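Local structure of GCN5-related N-acetyltransferase (2OZG) at residues R51-Y54 with V59-G62; A121-Y126 with R285-I290; S227-R232 with A250-Q255; N292-L297 with S335-G340. The protein binds coenzyme A and, as a member of the GCN5-related N-acetyltransferase family, probably transfers acetyl groups to amines, possibly those of aminoglycosides. One frame throughout, in Å; residues are numbered along the deposited sequence. Where two conformers were deposited one is given.

Contact 1: residues R51-Y54 with V59-G62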
# COMPACT_ATOMS: atom_id res chain seq x y z
N ARG A 51 -25.28 -5.36 33.55
CA ARG A 51 -26.72 -5.50 33.43
C ARG A 51 -26.94 -6.45 32.28
O ARG A 51 -26.16 -6.48 31.31
CB ARG A 51 -27.38 -4.17 33.03
CG ARG A 51 -27.18 -3.09 34.02
CD ARG A 51 -27.84 -3.48 35.33
NE ARG A 51 -27.64 -2.46 36.35
CZ ARG A 51 -26.63 -2.44 37.20
NH1 ARG A 51 -25.70 -3.38 37.23
NH2 ARG A 51 -26.57 -1.45 38.05
N VAL A 52 -28.05 -7.15 32.37
CA VAL A 52 -28.40 -8.17 31.39
C VAL A 52 -29.78 -7.97 30.85
O VAL A 52 -30.65 -7.57 31.58
CB VAL A 52 -28.36 -9.59 32.08
CG1 VAL A 52 -29.03 -10.64 31.23
CG2 VAL A 52 -26.90 -9.98 32.39
N ILE A 53 -29.99 -8.24 29.56
CA ILE A 53 -31.34 -8.28 28.99
C ILE A 53 -31.64 -9.71 28.55
O ILE A 53 -30.79 -10.39 27.95
CB ILE A 53 -31.55 -7.25 27.84
CG1 ILE A 53 -33.00 -7.21 27.40
CG2 ILE A 53 -30.67 -7.53 26.66
CD1 ILE A 53 -33.23 -6.25 26.29
N TYR A 54 -32.83 -10.19 28.91
CA TYR A 54 -33.28 -11.52 28.54
C TYR A 54 -34.35 -11.42 27.50
O TYR A 54 -35.12 -10.49 27.52
CB TYR A 54 -33.92 -12.25 29.72
CG TYR A 54 -32.97 -12.76 30.78
CD1 TYR A 54 -32.52 -11.94 31.80
CD2 TYR A 54 -32.56 -14.09 30.77
CE1 TYR A 54 -31.65 -12.44 32.78
CE2 TYR A 54 -31.70 -14.58 31.73
CZ TYR A 54 -31.25 -13.76 32.73
OH TYR A 54 -30.39 -14.28 33.67
N VAL A 59 -30.40 -15.37 27.77
CA VAL A 59 -29.64 -14.16 27.97
C VAL A 59 -29.40 -13.64 26.58
O VAL A 59 -28.79 -14.32 25.73
CB VAL A 59 -28.30 -14.43 28.67
CG1 VAL A 59 -27.42 -13.15 28.71
CG2 VAL A 59 -28.56 -14.95 30.09
N ALA A 60 -29.86 -12.43 26.31
CA ALA A 60 -29.75 -11.88 24.94
C ALA A 60 -28.59 -10.93 24.77
O ALA A 60 -28.09 -10.71 23.65
CB ALA A 60 -31.06 -11.17 24.56
N GLY A 61 -28.18 -10.32 25.87
CA GLY A 61 -27.13 -9.36 25.79
C GLY A 61 -27.02 -8.58 27.07
O GLY A 61 -27.63 -8.94 28.10
N GLY A 62 -26.26 -7.49 27.01
CA GLY A 62 -26.05 -6.69 28.18
C GLY A 62 -25.10 -5.55 27.99
O GLY A 62 -24.67 -5.23 26.90
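V52 and V59 each hold CG1 anti to the backbone N (chi1 166° and 173°), which turns these methyls toward one another: V52 CG1 lies 3.9 Å from V59 CG1, with the two side chains at about a right angle. The second branch of V59 goes to the tyrosine, CG2 of V59 approaching CE2 of Y54 obliquely at 3.6 Å. V52, Y54 and V59 thus share one face of a beta hairpin, where L23 and I26 of helix 20-30 add cover. The beta-branched valines suit buried places on an extended strand, while Y54 is partly exposed and keeps its hydroxyl bonded to N19. Between the strands, I53 N donates to G61 O at 2.9 Å, while I53 O receives A60 N at 2.8 Å in the carbonyl plane and a weak bond from G61 N. Since A60 and G61 both face I53, this is a classic beta bulge. Glycine suits the second bulge position and the one after it: the backbone of G61 leaves no room for a CB beside the preceding carbonyl, and G62 CA already sits 3.1 Å from R51 O. The chemistry implies a hairpin held by main-chain bonds converging on I53 and packed on one face by V52, V59 and the Y54 ring.

Contact 2: residues A121-Y126 with R285-I290. With COA (coenzyme A), chain C.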
# COMPACT_ATOMS: atom_id res chain seq x y z
N ALA A 121 -21.01 2.50 18.66
CA ALA A 121 -20.49 1.74 17.48
C ALA A 121 -21.38 2.14 16.31
O ALA A 121 -20.98 2.11 15.16
CB ALA A 121 -20.57 0.26 17.72
N THR A 122 -22.60 2.56 16.64
CA THR A 122 -23.58 3.00 15.68
C THR A 122 -24.47 4.06 16.35
O THR A 122 -25.06 3.83 17.41
CB THR A 122 -24.38 1.82 15.09
OG1 THR A 122 -25.51 2.32 14.34
CG2 THR A 122 -24.84 0.88 16.22
N GLN A 123 -24.54 5.23 15.73
CA GLN A 123 -25.27 6.37 16.28
C GLN A 123 -26.80 6.23 16.31
O GLN A 123 -27.44 6.70 17.27
CB GLN A 123 -24.91 7.66 15.50
CG GLN A 123 -23.52 8.05 15.75
CD GLN A 123 -23.14 9.40 15.23
OE1 GLN A 123 -22.32 10.04 15.86
NE2 GLN A 123 -23.72 9.85 14.08
N ARG A 124 -27.37 5.60 15.28
CA ARG A 124 -28.83 5.54 15.10
C ARG A 124 -29.49 4.97 16.35
O ARG A 124 -30.51 5.48 16.81
CB ARG A 124 -29.17 4.71 13.86
CG ARG A 124 -30.66 4.64 13.43
CD ARG A 124 -30.92 3.57 12.28
N LEU A 125 -28.93 3.90 16.86
CA LEU A 125 -29.44 3.27 18.08
C LEU A 125 -29.52 4.24 19.27
O LEU A 125 -30.58 4.43 19.91
CB LEU A 125 -28.55 2.09 18.45
CG LEU A 125 -28.71 1.51 19.88
CD1 LEU A 125 -30.09 0.95 19.98
CD2 LEU A 125 -27.68 0.43 20.15
N TYR A 126 -28.40 4.85 19.60
CA TYR A 126 -28.37 5.74 20.76
C TYR A 126 -29.19 7.02 20.60
O TYR A 126 -29.74 7.49 21.55
CB TYR A 126 -26.96 5.98 21.18
CG TYR A 126 -26.27 4.67 21.49
CD1 TYR A 126 -26.55 3.99 22.65
CD2 TYR A 126 -25.33 4.14 20.61
CE1 TYR A 126 -25.90 2.80 22.95
CE2 TYR A 126 -24.69 2.95 20.88
CZ TYR A 126 -24.97 2.28 22.04
OH TYR A 126 -24.36 1.14 22.36
N ARG A 285 -16.41 11.03 18.06
CA ARG A 285 -17.26 11.80 18.93
C ARG A 285 -18.01 10.86 19.84
O ARG A 285 -18.66 9.95 19.41
CB ARG A 285 -18.21 12.70 18.18
CG ARG A 285 -17.49 13.78 17.43
CD ARG A 285 -18.44 14.60 16.57
NE ARG A 285 -17.67 15.56 15.81
CZ ARG A 285 -18.12 16.25 14.78
NH1 ARG A 285 -19.39 16.14 14.40
NH2 ARG A 285 -17.29 17.04 14.10
N TRP A 286 -17.89 11.11 21.13
CA TRP A 286 -18.70 10.46 22.09
C TRP A 286 -20.03 11.19 22.25
O TRP A 286 -20.18 12.38 21.87
CB TRP A 286 -17.97 10.29 23.43
CG TRP A 286 -17.10 11.39 23.86
CD1 TRP A 286 -15.76 11.52 23.59
CD2 TRP A 286 -17.44 12.48 24.70
NE1 TRP A 286 -15.27 12.66 24.20
CE2 TRP A 286 -16.25 13.22 24.94
CE3 TRP A 286 -18.64 12.92 25.30
CZ2 TRP A 286 -16.23 14.37 25.74
CZ3 TRP A 286 -18.61 14.03 26.10
CH2 TRP A 286 -17.40 14.75 26.31
N MSE A 287 -20.98 10.48 22.85
CA MSE A 287 -22.29 10.99 22.97
C MSE A 287 -22.70 11.14 24.37
O MSE A 287 -22.22 10.42 25.25
CB MSE A 287 -23.22 10.03 22.29
CG MSE A 287 -23.08 9.95 20.78
SE MSE A 287 -24.47 8.79 19.97
CE MSE A 287 -25.03 9.95 18.45
N LEU A 288 -23.65 12.03 24.59
CA LEU A 288 -24.18 12.33 25.94
C LEU A 288 -25.70 12.32 25.95
O LEU A 288 -26.34 12.76 25.00
CB LEU A 288 -23.68 13.73 26.38
CG LEU A 288 -24.02 14.15 27.83
CD1 LEU A 288 -22.88 14.77 28.61
CD2 LEU A 288 -25.27 15.07 27.85
N ARG A 289 -26.28 11.82 27.04
CA ARG A 289 -27.69 11.85 27.24
C ARG A 289 -27.95 12.73 28.45
O ARG A 289 -27.36 12.52 29.53
CB ARG A 289 -28.23 10.43 27.48
CG ARG A 289 -29.67 10.19 26.86
CD ARG A 289 -30.81 10.90 27.53
NE ARG A 289 -32.06 10.52 26.86
CZ ARG A 289 -33.25 10.99 27.19
NH1 ARG A 289 -33.39 11.87 28.18
NH2 ARG A 289 -34.31 10.61 26.49
N ILE A 290 -28.79 13.74 28.28
CA ILE A 290 -29.28 14.51 29.43
C ILE A 290 -30.37 13.67 30.06
O ILE A 290 -31.46 13.54 29.52
CB ILE A 290 -29.84 15.86 29.00
CG1 ILE A 290 -28.75 16.67 28.27
CG2 ILE A 290 -30.49 16.60 30.20
CD1 ILE A 290 -27.73 17.40 29.13
N1A COA C . -25.93 0.18 12.56
C2A COA C . -26.85 1.16 12.58
N3A COA C . -27.97 1.08 13.33
C4A COA C . -28.18 -0.03 14.08
C5A COA C . -27.27 -1.08 14.08
C6A COA C . -26.11 -0.94 13.29
N6A COA C . -25.15 -1.89 13.21
N7A COA C . -27.77 -2.02 14.91
C8A COA C . -28.96 -1.57 15.40
N9A COA C . -29.19 -0.35 14.89
C1B COA C . -30.35 0.56 15.11
C2B COA C . -31.57 0.15 14.29
O2B COA C . -31.55 0.68 12.95
C3B COA C . -32.73 0.63 15.16
O3B COA C . -33.26 1.89 14.72
P3B COA C . -34.62 1.94 13.82
O7A COA C . -35.73 1.70 14.83
O8A COA C . -34.55 3.32 13.17
O9A COA C . -34.52 0.79 12.83
C4B COA C . -32.18 0.73 16.58
O4B COA C . -30.76 0.60 16.49
C5B COA C . -32.75 -0.35 17.50
O5B COA C . -32.31 -1.64 17.03
P1A COA C . -32.18 -2.95 17.99
O1A COA C . -32.58 -2.59 19.40
O2A COA C . -32.91 -4.10 17.29
O3A COA C . -30.58 -3.26 17.89
P2A COA C . -29.91 -4.76 17.97
O4A COA C . -30.66 -5.50 19.08
O5A COA C . -29.94 -5.35 16.56
O6A COA C . -28.35 -4.41 18.43
CBP COA C . -25.78 -4.37 18.29
CCP COA C . -27.13 -5.03 17.92
CDP COA C . -25.98 -3.77 19.68
CEP COA C . -25.62 -3.18 17.35
CAP COA C . -24.63 -5.48 18.25
OAP COA C . -24.25 -5.96 19.59
C9P COA C . -23.30 -5.31 17.48
O9P COA C . -23.21 -5.54 16.15
N8P COA C . -22.11 -5.04 18.05
C7P COA C . -21.63 -4.72 19.40
C6P COA C . -20.97 -3.37 19.16
C5P COA C . -21.87 -2.24 19.62
O5P COA C . -23.06 -2.20 19.29
N4P COA C . -21.32 -1.28 20.38
C3P COA C . -21.98 -0.10 20.91
C2P COA C . -20.96 0.58 21.79
S1P COA C . -20.65 -0.42 23.31
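Q123 and Y126 are the residues of 121-126 that reach M287, and Y126 also lines the coenzyme A pocket together with its neighbours. A121 comes first, its small CB 3.2 Å from N4P of the coenzyme, a fit that lets the pantetheine arm pass close to the backbone. T122 follows beside the adenine, with CG2 3.7 Å from C6A of the base; its hydroxyl bonds E275 of the second subunit. Q123 leaves its backbone with CG anti to the carbonyl carbon (chi1 -68°) and then runs extended, so that its aliphatic part crosses M287 at about a right angle and CG of Q123 touches CE of M287 at 3.6 Å. A glutamine serves both ends here: methylenes for the methyl, and an amide whose OE1 is bonded by Q133 and by Q276 of the second subunit. Next, L125 sets CB 3.3 Å from the ribose oxygen O4B and lays CD2 over one face of the Y126 ring. Y126 closes the walk: its CB meets SE of the selenomethionine M287 at 3.9 Å, while the ring leads away and presents its edge to C3P of the coenzyme, with OH of Y126 3.1 Å from that atom. The flexible M287 side chain, bent at its last torsion, fills the interval between helix and strand. Strand 279-290 runs antiparallel between strands 115-118 and 132-143; helix 123-128 covers its M287 side, and the alternate residues W286 and L288 pack on W72 of strand 58-72.

Contact 3: residues S227-R232 with A250-Q255. With COA (coenzyme A), chain B.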
# COMPACT_ATOMS: atom_id res chain seq x y z
N SER A 227 8.60 1.27 14.55
CA SER A 227 8.41 1.32 15.98
C SER A 227 7.50 2.47 16.40
O SER A 227 7.46 3.54 15.82
CB SER A 227 9.73 1.38 16.72
OG SER A 227 10.41 2.55 16.38
N ILE A 228 6.76 2.22 17.45
CA ILE A 228 5.79 3.20 17.90
C ILE A 228 5.71 3.25 19.41
O ILE A 228 5.80 2.23 20.10
CB ILE A 228 4.42 2.85 17.30
CG1 ILE A 228 3.39 3.87 17.64
CG2 ILE A 228 3.93 1.47 17.81
CD1 ILE A 228 2.20 3.85 16.62
N LEU A 229 5.58 4.46 19.91
CA LEU A 229 5.42 4.69 21.31
C LEU A 229 4.03 5.24 21.43
O LEU A 229 3.70 6.28 20.84
CB LEU A 229 6.48 5.65 21.80
CG LEU A 229 6.49 5.96 23.30
CD1 LEU A 229 7.91 6.35 23.76
CD2 LEU A 229 5.49 6.99 23.73
N ARG A 230 3.19 4.54 22.17
CA ARG A 230 1.77 4.97 22.28
C ARG A 230 1.53 5.55 23.67
O ARG A 230 1.55 4.81 24.66
CB ARG A 230 0.85 3.78 22.04
CG ARG A 230 1.11 2.99 20.75
CD ARG A 230 0.08 1.85 20.60
NE ARG A 230 0.36 0.98 19.45
CZ ARG A 230 -0.12 1.20 18.22
NH1 ARG A 230 -0.81 2.27 17.95
NH2 ARG A 230 0.18 0.37 17.23
N ILE A 231 1.32 6.87 23.75
CA ILE A 231 1.04 7.52 25.00
C ILE A 231 -0.45 7.32 25.32
O ILE A 231 -1.31 7.82 24.61
CB ILE A 231 1.39 9.02 24.95
CG1 ILE A 231 2.90 9.22 24.72
CG2 ILE A 231 0.98 9.70 26.23
CD1 ILE A 231 3.33 10.66 24.44
N ARG A 232 -0.76 6.62 26.41
CA ARG A 232 -2.18 6.38 26.74
C ARG A 232 -2.76 7.38 27.70
O ARG A 232 -3.96 7.54 27.73
CB ARG A 232 -2.42 4.98 27.26
CG ARG A 232 -1.49 4.54 28.34
CD ARG A 232 -1.75 3.10 28.84
NE ARG A 232 -1.56 2.07 27.82
CZ ARG A 232 -1.83 0.78 28.03
NH1 ARG A 232 -2.31 0.36 29.20
NH2 ARG A 232 -1.65 -0.10 27.09
N ALA A 250 11.12 13.64 22.25
CA ALA A 250 12.11 13.92 21.17
C ALA A 250 13.33 13.07 21.42
O ALA A 250 14.00 12.63 20.49
CB ALA A 250 12.53 15.37 21.17
N ASN A 251 13.61 12.78 22.70
CA ASN A 251 14.76 11.97 23.03
C ASN A 251 14.62 10.47 22.76
O ASN A 251 15.53 9.72 23.01
CB ASN A 251 15.31 12.32 24.44
CG ASN A 251 16.13 13.58 24.43
OD1 ASN A 251 16.76 13.90 23.43
ND2 ASN A 251 16.14 14.29 25.53
N HIS A 252 13.49 10.05 22.23
CA HIS A 252 13.28 8.66 21.82
C HIS A 252 13.51 8.45 20.30
O HIS A 252 13.36 7.33 19.80
CB HIS A 252 11.84 8.21 22.10
CG HIS A 252 11.58 7.87 23.54
ND1 HIS A 252 11.40 8.83 24.50
CD2 HIS A 252 11.47 6.68 24.16
CE1 HIS A 252 11.19 8.24 25.67
NE2 HIS A 252 11.22 6.94 25.49
N ARG A 253 13.98 9.48 19.63
CA ARG A 253 14.09 9.49 18.18
C ARG A 253 15.00 8.45 17.60
O ARG A 253 14.79 8.01 16.49
CB ARG A 253 14.49 10.85 17.69
CG ARG A 253 15.91 11.25 17.92
CD ARG A 253 16.09 12.72 17.61
NE ARG A 253 17.43 13.19 18.00
CZ ARG A 253 17.78 13.67 19.20
NH1 ARG A 253 16.92 13.80 20.22
NH2 ARG A 253 19.04 14.05 19.39
N SER A 254 16.01 8.02 18.33
CA SER A 254 16.86 7.00 17.74
C SER A 254 16.25 5.61 17.85
O SER A 254 16.72 4.74 17.11
CB SER A 254 18.22 6.98 18.37
OG SER A 254 18.10 6.57 19.74
N GLN A 255 15.32 5.43 18.82
CA GLN A 255 14.66 4.14 19.13
C GLN A 255 13.23 3.97 18.63
O GLN A 255 12.74 2.85 18.50
CB GLN A 255 14.69 3.77 20.68
CG GLN A 255 14.12 4.74 21.79
CD GLN A 255 13.45 4.00 23.04
OE1 GLN A 255 12.61 3.08 22.88
NE2 GLN A 255 13.79 4.46 24.27
N1A COA B . 20.32 11.15 17.12
C2A COA B . 21.42 11.85 16.78
N3A COA B . 22.36 12.19 17.68
C4A COA B . 22.19 11.83 18.98
C5A COA B . 21.07 11.11 19.38
C6A COA B . 20.12 10.77 18.40
N6A COA B . 18.99 10.07 18.67
N7A COA B . 21.21 10.92 20.71
C8A COA B . 22.36 11.50 21.12
N9A COA B . 22.96 12.05 20.05
C1B COA B . 24.25 12.79 19.95
C2B COA B . 24.10 14.24 20.43
O2B COA B . 23.64 15.13 19.38
C3B COA B . 25.49 14.55 20.97
O3B COA B . 26.31 15.27 20.03
P3B COA B . 26.49 16.88 20.17
O7A COA B . 27.48 17.04 21.31
O8A COA B . 26.95 17.30 18.78
O9A COA B . 25.11 17.43 20.55
C4B COA B . 26.12 13.20 21.32
O4B COA B . 25.29 12.19 20.74
C5B COA B . 26.26 12.99 22.83
O5B COA B . 24.94 12.93 23.40
P1A COA B . 24.60 12.16 24.80
O1A COA B . 25.86 11.54 25.36
O2A COA B . 23.81 13.14 25.67
O3A COA B . 23.55 11.02 24.29
P2A COA B . 22.31 10.42 25.18
O4A COA B . 22.85 10.23 26.59
O5A COA B . 21.11 11.36 24.99
O6A COA B . 22.03 8.96 24.43
CBP COA B . 20.70 7.13 23.22
CCP COA B . 20.73 8.37 24.14
CDP COA B . 22.00 6.38 23.49
CEP COA B . 20.83 7.67 21.79
CAP COA B . 19.40 6.25 23.55
OAP COA B . 19.70 5.07 24.37
C9P COA B . 18.39 5.77 22.47
O9P COA B . 17.42 6.57 21.98
N8P COA B . 18.32 4.51 22.00
C7P COA B . 19.08 3.27 22.18
C6P COA B . 19.47 2.97 20.74
C5P COA B . 20.92 3.37 20.49
O5P COA B . 21.34 4.48 20.82
N4P COA B . 21.70 2.48 19.86
C3P COA B . 23.10 2.67 19.49
C2P COA B . 23.55 1.33 18.93
S1P COA B . 23.65 0.07 20.26
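A250 O, at the start of the turn that brings H252 against L229, is gripped from opposite faces of its carbonyl plane by R253 N (3.3 Å) and R253 NH1 (3.2 Å). The same NH1 of R253 also reaches OD1 of N251 at 3.2 Å, so the long arginine ties down the outer side of the turn, and N6A of a coenzyme A held by the third subunit lies over one face of its guanidinium. Residues 250-253 form a type I beta turn at the end of helix 239-250, the helix that links strand 227-236 to its parallel neighbour 258-263 in the second acetyltransferase region. On the inner side of the turn, CD1 of L229 rests over a face of the H252 imidazole in a CH-pi contact, 3.8 Å from the ring centroid and 21° off the normal. Leucine is long enough to bring a methyl to the ring, and the flat histidine takes it while its ND1 bonds F248 O and its ring meets that of F248 edge-to-face. At the start of the strand, beside the end of the loop, S227 places OG between its backbone N and carbonyl carbon (chi1 63°), from where this short hydroxyl donates to O of Q255 at 3.2 Å.

Contact 4: residues N292-L297 with S335-G340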
# COMPACT_ATOMS: atom_id res chain seq x y z
N ASN A 292 -31.51 14.04 33.38
CA ASN A 292 -32.34 14.98 34.17
C ASN A 292 -32.00 16.43 33.81
O ASN A 292 -30.90 16.92 34.10
CB ASN A 292 -32.18 14.73 35.65
CG ASN A 292 -33.19 15.50 36.45
OD1 ASN A 292 -33.20 16.74 36.47
ND2 ASN A 292 -34.08 14.78 37.08
N VAL A 293 -32.90 17.11 33.11
CA VAL A 293 -32.60 18.46 32.65
C VAL A 293 -32.24 19.41 33.77
O VAL A 293 -31.25 20.12 33.66
CB VAL A 293 -33.80 19.06 31.80
CG1 VAL A 293 -33.66 20.57 31.56
CG2 VAL A 293 -33.90 18.37 30.48
N CYS A 294 -33.04 19.43 34.83
CA CYS A 294 -32.81 20.34 35.96
C CYS A 294 -31.50 20.05 36.65
O CYS A 294 -30.68 20.94 36.84
CB CYS A 294 -33.94 20.26 37.00
SG CYS A 294 -35.53 20.70 36.34
N LYS A 295 -31.32 18.80 37.06
CA LYS A 295 -30.12 18.46 37.79
C LYS A 295 -28.85 18.62 36.93
O LYS A 295 -27.83 19.07 37.42
CB LYS A 295 -30.23 17.07 38.37
CG LYS A 295 -31.39 16.85 39.34
CD LYS A 295 -31.25 17.64 40.64
N ALA A 296 -28.91 18.27 35.67
CA ALA A 296 -27.74 18.41 34.78
C ALA A 296 -27.31 19.88 34.68
O ALA A 296 -26.13 20.20 34.85
CB ALA A 296 -28.01 17.86 33.41
N LEU A 297 -28.27 20.76 34.45
CA LEU A 297 -28.02 22.19 34.33
C LEU A 297 -27.54 22.82 35.65
O LEU A 297 -26.65 23.68 35.63
CB LEU A 297 -29.24 22.92 33.81
CG LEU A 297 -29.53 22.61 32.34
CD1 LEU A 297 -30.93 23.10 31.93
CD2 LEU A 297 -28.44 23.19 31.44
N SER A 335 -26.09 28.24 38.30
CA SER A 335 -27.43 28.26 37.78
C SER A 335 -28.49 27.81 38.80
O SER A 335 -28.21 27.21 39.83
CB SER A 335 -27.58 27.38 36.56
OG SER A 335 -27.44 26.03 36.94
N GLU A 336 -29.71 28.19 38.50
CA GLU A 336 -30.89 27.76 39.21
C GLU A 336 -31.87 27.52 38.06
O GLU A 336 -31.96 28.33 37.12
CB GLU A 336 -31.40 28.80 40.19
CG GLU A 336 -32.62 28.32 40.93
CD GLU A 336 -33.22 29.37 41.88
OE1 GLU A 336 -32.53 30.39 42.15
OE2 GLU A 336 -34.39 29.15 42.33
N VAL A 337 -32.54 26.37 38.10
CA VAL A 337 -33.48 25.99 37.08
C VAL A 337 -34.84 25.86 37.75
O VAL A 337 -34.94 25.25 38.81
CB VAL A 337 -33.10 24.67 36.46
CG1 VAL A 337 -34.28 24.10 35.65
CG2 VAL A 337 -31.84 24.83 35.62
N THR A 338 -35.86 26.48 37.16
CA THR A 338 -37.25 26.42 37.68
C THR A 338 -38.12 26.01 36.52
O THR A 338 -37.73 26.13 35.36
CB THR A 338 -37.74 27.79 38.24
OG1 THR A 338 -37.48 28.81 37.27
CG2 THR A 338 -37.04 28.17 39.52
N LYS A 339 -39.32 25.53 36.81
CA LYS A 339 -40.22 25.12 35.75
C LYS A 339 -41.00 26.31 35.19
O LYS A 339 -41.33 27.26 35.91
CB LYS A 339 -41.21 24.05 36.25
CG LYS A 339 -40.60 22.71 36.59
CD LYS A 339 -41.64 21.79 37.29
N GLY A 340 -41.28 26.27 33.90
CA GLY A 340 -42.09 27.30 33.26
C GLY A 340 -41.33 28.21 32.31
O GLY A 340 -40.28 27.87 31.77
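V337 stands with its two methyls spread between C294 and L297, which lie one helical turn apart. Its CG2 packs 3.7 Å from CB of L297. The L297 and V337 side chains cross at about a right angle, so the leucine touches mainly through its base and sends its branched end on toward Y356. The other methyl, CG1, is turned anti to the backbone N (chi1 165°) and lies 3.7 Å from SG of C294, a contact to be taken with reserve because the cysteine has two conformers. A beta-branched valine suits a strand that must present two methyls to a helix, and a compact cysteine lets the helix come near. In the sterol carrier protein domain this is helix 293-299 lying against the edge strand 334-339; the axes of the short segments 293-297 and 335-339 approach to 8.0 Å and run nearly antiparallel (167°). N292 is the N-cap of that helix: its OD1 accepts from N of K295 at 2.9 Å in an almost straight bond, the role for which asparagine is well shaped. At the other end of the contact, OG of S335 donates to O of L297 at 2.8 Å, coming in above the carbonyl plane. That oxygen also takes the hydroxyl of Y302, while V337 N bonds the carboxylate of E298, the next residue of the helix.

Overall arrangement
From the N terminus, contact 1 closes first, a short hairpin loop within the first acetyltransferase region. Contact 2 opens later, at 121-126, and closes only at 285-290, a long loop that joins the coenzyme-binding region to the last strand of the second acetyltransferase region. Nested inside it, contact 3 closes the short loop through helix 239-250, fastening strand 227-236 to the turn after that helix; its centre is about 33 Å from that of contact 2. Contact 4 follows in series and closes a loop from helix 293-299 to edge strand 334-339 of the sterol carrier protein domain. It touches contact 2, where strand 279-290 leads into helix 293-299, and CG2 of I290 meets CB of A296 at 4.2 Å.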